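Protease Do-like 8, chloroplastic (Arabidopsis thaliana, PDB 4IC6) probably cleaves proteins as a serine endopeptidase of the HtrA (Deg) type in the thylakoids of the chloroplast. Local coordinates at residues Val70-Asp73 with Ile78-Asn81; Val102-Ser107 with Leu130-Pro135; Leu157-Pro162 with His167-Gly172. The protein carries 1 engineered substitution. All coordinates share one frame; numbering follows the deposited sequence.

Contact 1 of 3, residues Val70-Asp73 with Ile78-Asn81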
ATOM      1  N   VAL A  70      34.469   2.887   6.704  1.00 31.23           N
ATOM      2  CA  VAL A  70      35.447   3.937   6.875  1.00 30.57           C
ATOM      3  C   VAL A  70      36.791   3.308   7.297  1.00 36.25           C
ATOM      4  O   VAL A  70      36.819   2.454   8.174  1.00 38.71           O
ATOM      5  CB  VAL A  70      34.931   4.913   7.945  1.00 39.34           C
ATOM      6  CG1 VAL A  70      36.073   5.550   8.688  1.00 48.58           C
ATOM      7  CG2 VAL A  70      34.020   5.961   7.307  1.00 37.04           C
ATOM      8  N   VAL A  71      37.884   3.705   6.648  1.00 35.39           N
ATOM      9  CA  VAL A  71      39.219   3.269   7.077  1.00 35.06           C
ATOM     10  C   VAL A  71      39.536   3.882   8.440  1.00 39.68           C
ATOM     11  O   VAL A  71      39.684   5.109   8.568  1.00 43.35           O
ATOM     12  CB  VAL A  71      40.288   3.697   6.090  1.00 42.85           C
ATOM     13  CG1 VAL A  71      41.679   3.266   6.608  1.00 45.14           C
ATOM     14  CG2 VAL A  71      40.015   3.094   4.701  1.00 41.63           C
ATOM     15  N   TRP A  72      39.609   3.036   9.462  1.00 38.18           N
ATOM     16  CA  TRP A  72      39.768   3.505  10.841  1.00 38.80           C
ATOM     17  C   TRP A  72      41.224   3.843  11.165  1.00 43.05           C
ATOM     18  O   TRP A  72      41.506   4.839  11.830  1.00 41.13           O
ATOM     19  CB  TRP A  72      39.248   2.453  11.821  1.00 40.35           C
ATOM     20  CG  TRP A  72      39.212   2.903  13.252  1.00 42.57           C
ATOM     21  CD1 TRP A  72      39.952   2.411  14.293  1.00 45.14           C
ATOM     22  CD2 TRP A  72      38.397   3.945  13.799  1.00 43.09           C
ATOM     23  NE1 TRP A  72      39.635   3.077  15.456  1.00 46.01           N
ATOM     24  CE2 TRP A  72      38.686   4.026  15.178  1.00 45.41           C
ATOM     25  CE3 TRP A  72      37.453   4.822  13.255  1.00 39.78           C
ATOM     26  CZ2 TRP A  72      38.058   4.952  16.022  1.00 43.87           C
ATOM     27  CZ3 TRP A  72      36.828   5.732  14.094  1.00 41.41           C
ATOM     28  CH2 TRP A  72      37.133   5.789  15.461  1.00 42.00           C
ATOM     29  N   ASP A  73      42.150   3.009  10.700  1.00 48.27           N
ATOM     30  CA  ASP A  73      43.562   3.284  10.932  1.00 50.89           C
ATOM     31  C   ASP A  73      44.479   2.651   9.899  1.00 51.23           C
ATOM     32  O   ASP A  73      44.027   1.967   8.977  1.00 50.08           O
ATOM     33  CB  ASP A  73      43.974   2.881  12.353  1.00 53.62           C
ATOM     34  CG  ASP A  73      43.856   1.388  12.601  1.00 59.20           C
ATOM     35  OD1 ASP A  73      43.979   0.597  11.640  1.00 57.97           O
ATOM     36  OD2 ASP A  73      43.642   1.010  13.773  1.00 64.28           O
ATOM     37  N   ILE A  78      38.618  -1.504   9.606  1.00 46.07           N
ATOM     38  CA  ILE A  78      37.534  -0.890   8.850  1.00 42.24           C
ATOM     39  C   ILE A  78      36.313  -0.791   9.743  1.00 40.26           C
ATOM     40  O   ILE A  78      35.951  -1.771  10.381  1.00 37.47           O
ATOM     41  CB  ILE A  78      37.138  -1.758   7.633  1.00 43.52           C
ATOM     42  CG1 ILE A  78      38.343  -2.007   6.728  1.00 41.01           C
ATOM     43  CG2 ILE A  78      35.988  -1.098   6.864  1.00 45.73           C
ATOM     44  CD1 ILE A  78      39.048  -0.739   6.296  1.00 44.22           C
ATOM     45  N   VAL A  79      35.677   0.380   9.786  1.00 36.78           N
ATOM     46  CA  VAL A  79      34.474   0.554  10.600  1.00 35.41           C
ATOM     47  C   VAL A  79      33.233   0.710   9.721  1.00 34.36           C
ATOM     48  O   VAL A  79      33.266   1.424   8.709  1.00 36.63           O
ATOM     49  CB  VAL A  79      34.597   1.772  11.536  1.00 40.58           C
ATOM     50  CG1 VAL A  79      33.264   2.058  12.258  1.00 39.16           C
ATOM     51  CG2 VAL A  79      35.701   1.548  12.536  1.00 37.19           C
ATOM     52  N   THR A  80      32.152   0.023  10.094  1.00 31.95           N
ATOM     53  CA  THR A  80      30.894   0.091   9.341  1.00 36.97           C
ATOM     54  C   THR A  80      29.707  -0.169  10.268  1.00 37.57           C
ATOM     55  O   THR A  80      29.893  -0.391  11.467  1.00 37.95           O
ATOM     56  CB  THR A  80      30.886  -0.947   8.191  1.00 35.03           C
ATOM     57  OG1 THR A  80      29.802  -0.685   7.287  1.00 35.22           O
ATOM     58  CG2 THR A  80      30.756  -2.362   8.754  1.00 34.31           C
ATOM     59  N   ASN A  81      28.494  -0.152   9.723  1.00 37.26           N
ATOM     60  CA  ASN A  81      27.336  -0.605  10.490  1.00 34.72           C
ATOM     61  C   ASN A  81      27.327  -2.128  10.629  1.00 34.47           C
ATOM     62  O   ASN A  81      27.738  -2.864   9.720  1.00 36.32           O
ATOM     63  CB  ASN A  81      26.016  -0.196   9.832  1.00 29.91           C
ATOM     64  CG  ASN A  81      25.731   1.284   9.948  1.00 30.50           C
ATOM     65  OD1 ASN A  81      25.443   1.944   8.949  1.00 28.37           O
ATOM     66  ND2 ASN A  81      25.796   1.814  11.164  1.00 30.87           N
TER
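Trp-72 and Val-79 meet obliquely where strand 67-71 gives way to the turn of a beta hairpin. The contact on the valine is a single methyl: CG2 lies 3.7 Å from CB of Trp-72 and 3.8 Å from CE3, with CG and CD2 nearly as close, so it nestles at the root of the indole against its six-membered-ring side. Two torsions arrange this. With chi1 of Trp-72 at -173°, CG stands opposite the backbone N and the indole rises on the side of the sheet that carries Val-79; the valine sets CG2 beside its own backbone N, facing back to the tryptophan, and puts CG1 opposite that N. Val-70 shares this face with Val-79.

On the other face Ile-78 bends its ethyl arm: chi2 of -54° folds CD1 back instead of extending it, which lays this methyl alongside Val-71, 4.1 Å from Val-71 CA and 4.3 Å from Val-71 CG2. The backbones between the two faces form one hydrogen-bonded antiparallel pair. Val-70 N donates a hydrogen bond to Val-79 O at 2.8 Å, and Val-79 N donates one to Val-70 O at 2.9 Å, the latter bond nearly straight at 173°. Val-70 O also receives a CA-H contact from Ile-78, 3.5 Å from the alpha carbon.

Ile-78 and Val-71 face Val-43 of strand 42-47 inside the N-terminal barrel of the chymotrypsin-like fold, with Leu-130 of strand 127-131 also against Ile-78. Across the sheet, helix 238-251 packs on the outer face, Val-241, Leu-242 and Val-245 against Trp-72 and Val-245 against Val-79 as well.

Contact 2 of 3, residues Val102-Ser107 with Leu130-Pro135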
ATOM      1  N   VAL A 102      35.994  -6.075   0.660  1.00 47.20           N
ATOM      2  CA  VAL A 102      36.172  -4.645   0.855  1.00 45.77           C
ATOM      3  C   VAL A 102      36.894  -3.985  -0.314  1.00 46.19           C
ATOM      4  O   VAL A 102      37.999  -4.396  -0.696  1.00 44.33           O
ATOM      5  CB  VAL A 102      36.927  -4.340   2.160  1.00 45.53           C
ATOM      6  CG1 VAL A 102      37.004  -2.848   2.382  1.00 38.52           C
ATOM      7  CG2 VAL A 102      36.243  -5.036   3.355  1.00 43.67           C
ATOM      8  N   ASN A 103      36.264  -2.962  -0.886  1.00 44.57           N
ATOM      9  CA  ASN A 103      36.868  -2.206  -1.976  1.00 45.40           C
ATOM     10  C   ASN A 103      37.380  -0.851  -1.516  1.00 44.02           C
ATOM     11  O   ASN A 103      36.636  -0.054  -0.966  1.00 43.75           O
ATOM     12  CB  ASN A 103      35.888  -2.024  -3.135  1.00 45.99           C
ATOM     13  CG  ASN A 103      35.859  -3.211  -4.050  1.00 54.42           C
ATOM     14  OD1 ASN A 103      34.806  -3.825  -4.256  1.00 61.51           O
ATOM     15  ND2 ASN A 103      37.022  -3.559  -4.605  1.00 49.87           N
ATOM     16  N   ILE A 104      38.654  -0.593  -1.785  1.00 47.17           N
ATOM     17  CA  ILE A 104      39.311   0.630  -1.360  1.00 43.63           C
ATOM     18  C   ILE A 104      39.929   1.402  -2.527  1.00 46.28           C
ATOM     19  O   ILE A 104      40.724   0.861  -3.314  1.00 47.27           O
ATOM     20  CB  ILE A 104      40.428   0.322  -0.357  1.00 44.72           C
ATOM     21  CG1 ILE A 104      39.978  -0.769   0.616  1.00 44.96           C
ATOM     22  CG2 ILE A 104      40.866   1.593   0.355  1.00 44.25           C
ATOM     23  CD1 ILE A 104      40.897  -0.953   1.799  1.00 44.84           C
ATOM     24  N   LEU A 105      39.577   2.680  -2.614  1.00 42.94           N
ATOM     25  CA  LEU A 105      40.079   3.576  -3.648  1.00 47.26           C
ATOM     26  C   LEU A 105      41.559   3.905  -3.432  1.00 50.84           C
ATOM     27  O   LEU A 105      41.938   4.471  -2.397  1.00 48.81           O
ATOM     28  CB  LEU A 105      39.261   4.872  -3.649  1.00 43.45           C
ATOM     29  CG  LEU A 105      39.505   5.862  -4.794  1.00 41.01           C
ATOM     30  CD1 LEU A 105      39.142   5.238  -6.147  1.00 40.06           C
ATOM     31  CD2 LEU A 105      38.708   7.143  -4.562  1.00 39.81           C
ATOM     32  N   ALA A 106      42.389   3.553  -4.409  1.00 55.26           N
ATOM     33  CA  ALA A 106      43.804   3.892  -4.361  1.00 59.52           C
ATOM     34  C   ALA A 106      44.068   5.226  -5.056  1.00 65.04           C
ATOM     35  O   ALA A 106      43.168   5.811  -5.666  1.00 63.80           O
ATOM     36  CB  ALA A 106      44.637   2.793  -4.988  1.00 59.53           C
ATOM     37  N   SER A 107      45.311   5.695  -4.969  1.00 70.14           N
ATOM     38  CA  SER A 107      45.707   6.970  -5.565  1.00 71.88           C
ATOM     39  C   SER A 107      45.643   6.961  -7.093  1.00 74.62           C
ATOM     40  O   SER A 107      45.487   8.016  -7.716  1.00 78.19           O
ATOM     41  CB  SER A 107      47.097   7.366  -5.093  1.00 72.77           C
ATOM     42  N   LEU A 130      35.872  -4.588  10.616  1.00 38.69           N
ATOM     43  CA  LEU A 130      36.552  -5.590   9.800  1.00 40.84           C
ATOM     44  C   LEU A 130      38.049  -5.300   9.789  1.00 41.07           C
ATOM     45  O   LEU A 130      38.500  -4.232  10.219  1.00 43.17           O
ATOM     46  CB  LEU A 130      36.018  -5.614   8.366  1.00 40.10           C
ATOM     47  CG  LEU A 130      34.507  -5.761   8.166  1.00 45.65           C
ATOM     48  CD1 LEU A 130      34.209  -5.906   6.685  1.00 50.03           C
ATOM     49  CD2 LEU A 130      33.978  -6.960   8.921  1.00 42.87           C
ATOM     50  N   LYS A 131      38.816  -6.252   9.290  1.00 43.61           N
ATOM     51  CA  LYS A 131      40.254  -6.079   9.215  1.00 46.04           C
ATOM     52  C   LYS A 131      40.698  -6.493   7.826  1.00 47.31           C
ATOM     53  O   LYS A 131      40.390  -7.598   7.370  1.00 46.87           O
ATOM     54  CB  LYS A 131      40.934  -6.903  10.303  1.00 48.33           C
ATOM     55  CG  LYS A 131      42.433  -7.008  10.214  1.00 59.16           C
ATOM     56  CD  LYS A 131      43.117  -5.694  10.563  1.00 60.67           C
ATOM     57  CE  LYS A 131      44.642  -5.908  10.569  1.00 66.85           C
ATOM     58  NZ  LYS A 131      45.187  -6.021  11.947  1.00 69.30           N
ATOM     59  N   VAL A 132      41.408  -5.585   7.160  1.00 48.33           N
ATOM     60  CA  VAL A 132      41.884  -5.766   5.790  1.00 50.36           C
ATOM     61  C   VAL A 132      43.407  -5.881   5.800  1.00 50.93           C
ATOM     62  O   VAL A 132      44.074  -5.214   6.584  1.00 53.58           O
ATOM     63  CB  VAL A 132      41.435  -4.546   4.933  1.00 59.89           C
ATOM     64  CG1 VAL A 132      42.506  -4.117   3.974  1.00 63.18           C
ATOM     65  CG2 VAL A 132      40.119  -4.833   4.215  1.00 56.71           C
ATOM     66  N   ASP A 133      43.964  -6.730   4.946  1.00 53.39           N
ATOM     67  CA  ASP A 133      45.419  -6.863   4.847  1.00 54.87           C
ATOM     68  C   ASP A 133      45.940  -6.057   3.644  1.00 54.60           C
ATOM     69  O   ASP A 133      45.908  -6.533   2.509  1.00 53.73           O
ATOM     70  CB  ASP A 133      45.805  -8.345   4.740  1.00 56.49           C
ATOM     71  CG  ASP A 133      47.303  -8.557   4.625  1.00 64.52           C
ATOM     72  OD1 ASP A 133      48.063  -7.600   4.898  1.00 67.25           O
ATOM     73  OD2 ASP A 133      47.724  -9.685   4.265  1.00 64.33           O
ATOM     74  N   ALA A 134      46.404  -4.831   3.890  1.00 58.10           N
ATOM     75  CA  ALA A 134      46.742  -3.907   2.803  1.00 62.14           C
ATOM     76  C   ALA A 134      47.993  -3.078   3.092  1.00 66.73           C
ATOM     77  O   ALA A 134      48.354  -2.883   4.253  1.00 69.96           O
ATOM     78  CB  ALA A 134      45.557  -2.986   2.517  1.00 64.08           C
ATOM     79  N   PRO A 135      48.649  -2.566   2.035  1.00 68.92           N
ATOM     80  CA  PRO A 135      49.820  -1.706   2.255  1.00 70.62           C
ATOM     81  C   PRO A 135      49.422  -0.421   2.981  1.00 69.58           C
ATOM     82  O   PRO A 135      48.529   0.283   2.508  1.00 67.92           O
ATOM     83  CB  PRO A 135      50.299  -1.390   0.829  1.00 70.38           C
ATOM     84  CG  PRO A 135      49.751  -2.507  -0.017  1.00 71.43           C
ATOM     85  CD  PRO A 135      48.417  -2.833   0.603  1.00 69.83           C
TER
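Val-102 holds CG1 opposite its backbone N (chi1 -176°), which leaves CG2 beside that N and spreads the fork of the side chain toward Val-132. Val-132 is turned well off a staggered position, with chi1 at 140°, and this rotation sends its two methyls to different partners. CG2 settles on the branch point of Val-102, 3.8 Å from CB, 4.0 Å from CG2 and 4.1 Å from CG1, so that one methyl touches every carbon of the isopropyl group. CG1 goes to Ile-104 instead, meeting CD1 at 4.2 Å. The isoleucine can present that methyl because its arm is extended (chi2 -169°); the two side chains lie side by side, running opposite ways.

Val-102 CG2 has a second neighbour in Leu-130, whose CD1 lies 4.0 Å away at the end of an extended side chain; this methyl of Val-102 therefore touches both Leu-130 and Val-132.

The packing belongs to the interior of the N-terminal six-stranded antiparallel barrel of the chymotrypsin-like fold. Strands 98-105 and 127-131 are not paired: both hydrogen-bond to strand 111-122, which runs between them, and they face each other through side chains as the sheet curls. The two backbones stand accordingly far apart, 7.6 Å from Val-102 CA to Val-132 CA, widening to 9.7 Å between Ile-104 CA and Ala-134 CA further along the two segments. Val-43 of strand 42-47 packs on both Val-102 and Ile-104, and Leu-139 adds a further apolar surface to Ile-104. Asn-103, between Val-102 and Ile-104 in sequence, starts its side chain away from 130-135, and its OD1 accepts a hydrogen bond from ND2 of Asn-44.

Contact 3 of 3, residues Leu157-Pro162 with His167-Gly172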
ATOM      1  N   LEU A 157      28.376  16.552   5.625  1.00 32.48           N
ATOM      2  CA  LEU A 157      28.416  15.819   4.362  1.00 32.21           C
ATOM      3  C   LEU A 157      28.384  14.326   4.631  1.00 29.63           C
ATOM      4  O   LEU A 157      29.158  13.814   5.437  1.00 31.53           O
ATOM      5  CB  LEU A 157      29.658  16.152   3.516  1.00 33.44           C
ATOM      6  CG  LEU A 157      30.623  17.315   3.752  1.00 38.02           C
ATOM      7  CD1 LEU A 157      31.648  17.336   2.605  1.00 38.23           C
ATOM      8  CD2 LEU A 157      29.943  18.672   3.880  1.00 35.09           C
ATOM      9  N   ALA A 158      27.485  13.631   3.951  1.00 27.51           N
ATOM     10  CA  ALA A 158      27.373  12.187   4.085  1.00 23.90           C
ATOM     11  C   ALA A 158      27.957  11.555   2.817  1.00 29.49           C
ATOM     12  O   ALA A 158      27.470  11.819   1.708  1.00 31.92           O
ATOM     13  CB  ALA A 158      25.898  11.794   4.262  1.00 25.56           C
ATOM     14  N   ILE A 159      29.012  10.761   2.980  1.00 29.29           N
ATOM     15  CA  ILE A 159      29.717  10.169   1.847  1.00 28.05           C
ATOM     16  C   ILE A 159      29.470   8.661   1.857  1.00 30.55           C
ATOM     17  O   ILE A 159      29.425   8.035   2.916  1.00 31.20           O
ATOM     18  CB  ILE A 159      31.237  10.497   1.896  1.00 30.68           C
ATOM     19  CG1 ILE A 159      31.444  12.015   1.940  1.00 32.89           C
ATOM     20  CG2 ILE A 159      31.988   9.871   0.725  1.00 28.45           C
ATOM     21  CD1 ILE A 159      32.889  12.472   1.824  1.00 37.15           C
ATOM     22  N   GLY A 160      29.279   8.087   0.673  1.00 30.67           N
ATOM     23  CA  GLY A 160      29.154   6.649   0.527  1.00 26.03           C
ATOM     24  C   GLY A 160      30.024   6.101  -0.588  1.00 31.00           C
ATOM     25  O   GLY A 160      30.469   6.826  -1.473  1.00 33.09           O
ATOM     26  N   ASN A 161      30.279   4.803  -0.532  1.00 32.84           N
ATOM     27  CA  ASN A 161      30.922   4.089  -1.627  1.00 33.56           C
ATOM     28  C   ASN A 161      30.138   2.793  -1.700  1.00 34.85           C
ATOM     29  O   ASN A 161      30.582   1.760  -1.202  1.00 37.80           O
ATOM     30  CB  ASN A 161      32.394   3.857  -1.296  1.00 36.34           C
ATOM     31  CG  ASN A 161      33.119   3.016  -2.337  1.00 40.47           C
ATOM     32  OD1 ASN A 161      32.546   2.598  -3.355  1.00 38.31           O
ATOM     33  ND2 ASN A 161      34.403   2.769  -2.085  1.00 44.77           N
ATOM     34  N   PRO A 162      28.923   2.862  -2.260  1.00 35.42           N
ATOM     35  CA  PRO A 162      27.971   1.759  -2.082  1.00 35.64           C
ATOM     36  C   PRO A 162      28.229   0.550  -2.974  1.00 38.72           C
ATOM     37  O   PRO A 162      27.819  -0.552  -2.601  1.00 38.90           O
ATOM     38  CB  PRO A 162      26.624   2.395  -2.438  1.00 36.71           C
ATOM     39  CG  PRO A 162      26.990   3.537  -3.398  1.00 38.09           C
ATOM     40  CD  PRO A 162      28.304   4.056  -2.878  1.00 39.25           C
ATOM     41  N   HIS A 167      31.857   7.118  -5.744  1.00 37.19           N
ATOM     42  CA  HIS A 167      31.404   7.614  -4.448  1.00 36.15           C
ATOM     43  C   HIS A 167      30.184   8.514  -4.591  1.00 35.90           C
ATOM     44  O   HIS A 167      29.932   9.069  -5.668  1.00 35.55           O
ATOM     45  CB  HIS A 167      32.534   8.352  -3.716  1.00 36.38           C
ATOM     46  CG  HIS A 167      33.582   7.444  -3.154  1.00 41.63           C
ATOM     47  ND1 HIS A 167      34.509   6.793  -3.946  1.00 44.57           N
ATOM     48  CD2 HIS A 167      33.841   7.065  -1.882  1.00 38.20           C
ATOM     49  CE1 HIS A 167      35.296   6.058  -3.182  1.00 43.37           C
ATOM     50  NE2 HIS A 167      34.914   6.205  -1.926  1.00 41.15           N
ATOM     51  N   THR A 168      29.442   8.662  -3.497  1.00 33.00           N
ATOM     52  CA  THR A 168      28.225   9.472  -3.476  1.00 31.46           C
ATOM     53  C   THR A 168      28.349  10.547  -2.432  1.00 29.44           C
ATOM     54  O   THR A 168      29.095  10.392  -1.476  1.00 28.24           O
ATOM     55  CB  THR A 168      26.992   8.631  -3.096  1.00 29.76           C
ATOM     56  OG1 THR A 168      27.167   8.105  -1.773  1.00 31.04           O
ATOM     57  CG2 THR A 168      26.825   7.459  -4.050  1.00 34.52           C
ATOM     58  N   LEU A 169      27.582  11.621  -2.578  1.00 27.21           N
ATOM     59  CA  LEU A 169      27.590  12.661  -1.554  1.00 29.24           C
ATOM     60  C   LEU A 169      26.189  13.185  -1.367  1.00 30.98           C
ATOM     61  O   LEU A 169      25.456  13.355  -2.340  1.00 31.11           O
ATOM     62  CB  LEU A 169      28.462  13.823  -2.010  1.00 30.23           C
ATOM     63  CG  LEU A 169      28.432  15.086  -1.147  1.00 30.58           C
ATOM     64  CD1 LEU A 169      29.035  14.771   0.204  1.00 30.73           C
ATOM     65  CD2 LEU A 169      29.214  16.188  -1.831  1.00 26.95           C
ATOM     66  N   THR A 170      25.826  13.451  -0.119  1.00 31.04           N
ATOM     67  CA  THR A 170      24.664  14.281   0.168  1.00 32.18           C
ATOM     68  C   THR A 170      25.074  15.327   1.187  1.00 30.73           C
ATOM     69  O   THR A 170      26.041  15.136   1.920  1.00 27.59           O
ATOM     70  CB  THR A 170      23.439  13.460   0.662  1.00 28.31           C
ATOM     71  OG1 THR A 170      23.724  12.867   1.937  1.00 25.88           O
ATOM     72  CG2 THR A 170      23.083  12.368  -0.344  1.00 27.18           C
ATOM     73  N   VAL A 171      24.354  16.439   1.233  1.00 27.77           N
ATOM     74  CA  VAL A 171      24.770  17.542   2.081  1.00 26.64           C
ATOM     75  C   VAL A 171      23.550  18.186   2.707  1.00 27.67           C
ATOM     76  O   VAL A 171      22.565  18.444   2.025  1.00 29.99           O
ATOM     77  CB  VAL A 171      25.513  18.625   1.260  1.00 30.97           C
ATOM     78  CG1 VAL A 171      25.770  19.871   2.101  1.00 32.90           C
ATOM     79  CG2 VAL A 171      26.834  18.086   0.698  1.00 29.99           C
ATOM     80  N   GLY A 172      23.621  18.435   4.007  1.00 27.22           N
ATOM     81  CA  GLY A 172      22.610  19.215   4.687  1.00 24.49           C
ATOM     82  C   GLY A 172      23.185  19.801   5.958  1.00 23.97           C
ATOM     83  O   GLY A 172      24.379  20.121   6.037  1.00 27.87           O
TER
HETATM   84  O   HOH W   1      26.134  10.109  -0.016  1.00 31.36           O
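Leu-157 to Gly-160 pair with Thr-168 to Val-171 in an antiparallel beta hairpin, the first two strands of the C-terminal barrel of the chymotrypsin-like fold. Backbone hydrogen bonds run both ways between Ala-158 and Thr-170 and between Gly-160 and Thr-168; the shortest include Ala-158 N to Thr-170 O at 2.9 Å, the longest Gly-160 N to Thr-168 O at 3.2 Å. CA-H contacts onto the same carbonyls, such as Leu-169 CA to Ala-158 O at 3.4 Å, fill in between.

Apolar packing gathers round Leu-169. Its CD1 lies 3.6 Å from Leu-157 CB and 4.1 Å from Ile-159 CG1, and Ile-31 and Leu-34 of helix 26-39 back this face.

Near the turn the contact is a CH-pi one: Asn-161 CB stands over a face of the His-167 imidazole, 3.8 Å from the ring centroid, with the amide plane 41° from the ring. Asn-161 ND2 and His-167 NE2 both bond to Val-42 O, the amide also to Gln-111 OE1, which fixes the two groups.

On the sheet face of Ala-158 and Thr-170, opposite Leu-169, chi1 of Thr-168 (62°) puts OG1 between its backbone N and carbonyl carbon, where it bonds to Gly-202 O. A water molecule donates to that OG1 at 2.9 Å and to Ala-158 O at 2.8 Å.

Contacts 1 and 2 are parts of one barrel, their centres 10 Å apart: Ile-78 N probably hydrogen-bonds to Leu-130 O at 2.8 Å, and Ile-78 CG1 packs on Val-132 CG2. Contact 3 belongs to the second barrel. It touches contact 2, where Leu-105 CD2 lies 3.8 Å from His-167 CE1, but stays about 7 Å from contact 1 by nearest atoms. The predicted charge relay of His-83, Asp-126 and residue 204, here an engineered alanine, draws on both barrels. The side chain of Val-79 in contact 1 is about 10 Å from that of Asp-126, and Pro-162 in contact 3 about 8 Å from that of Ala-204.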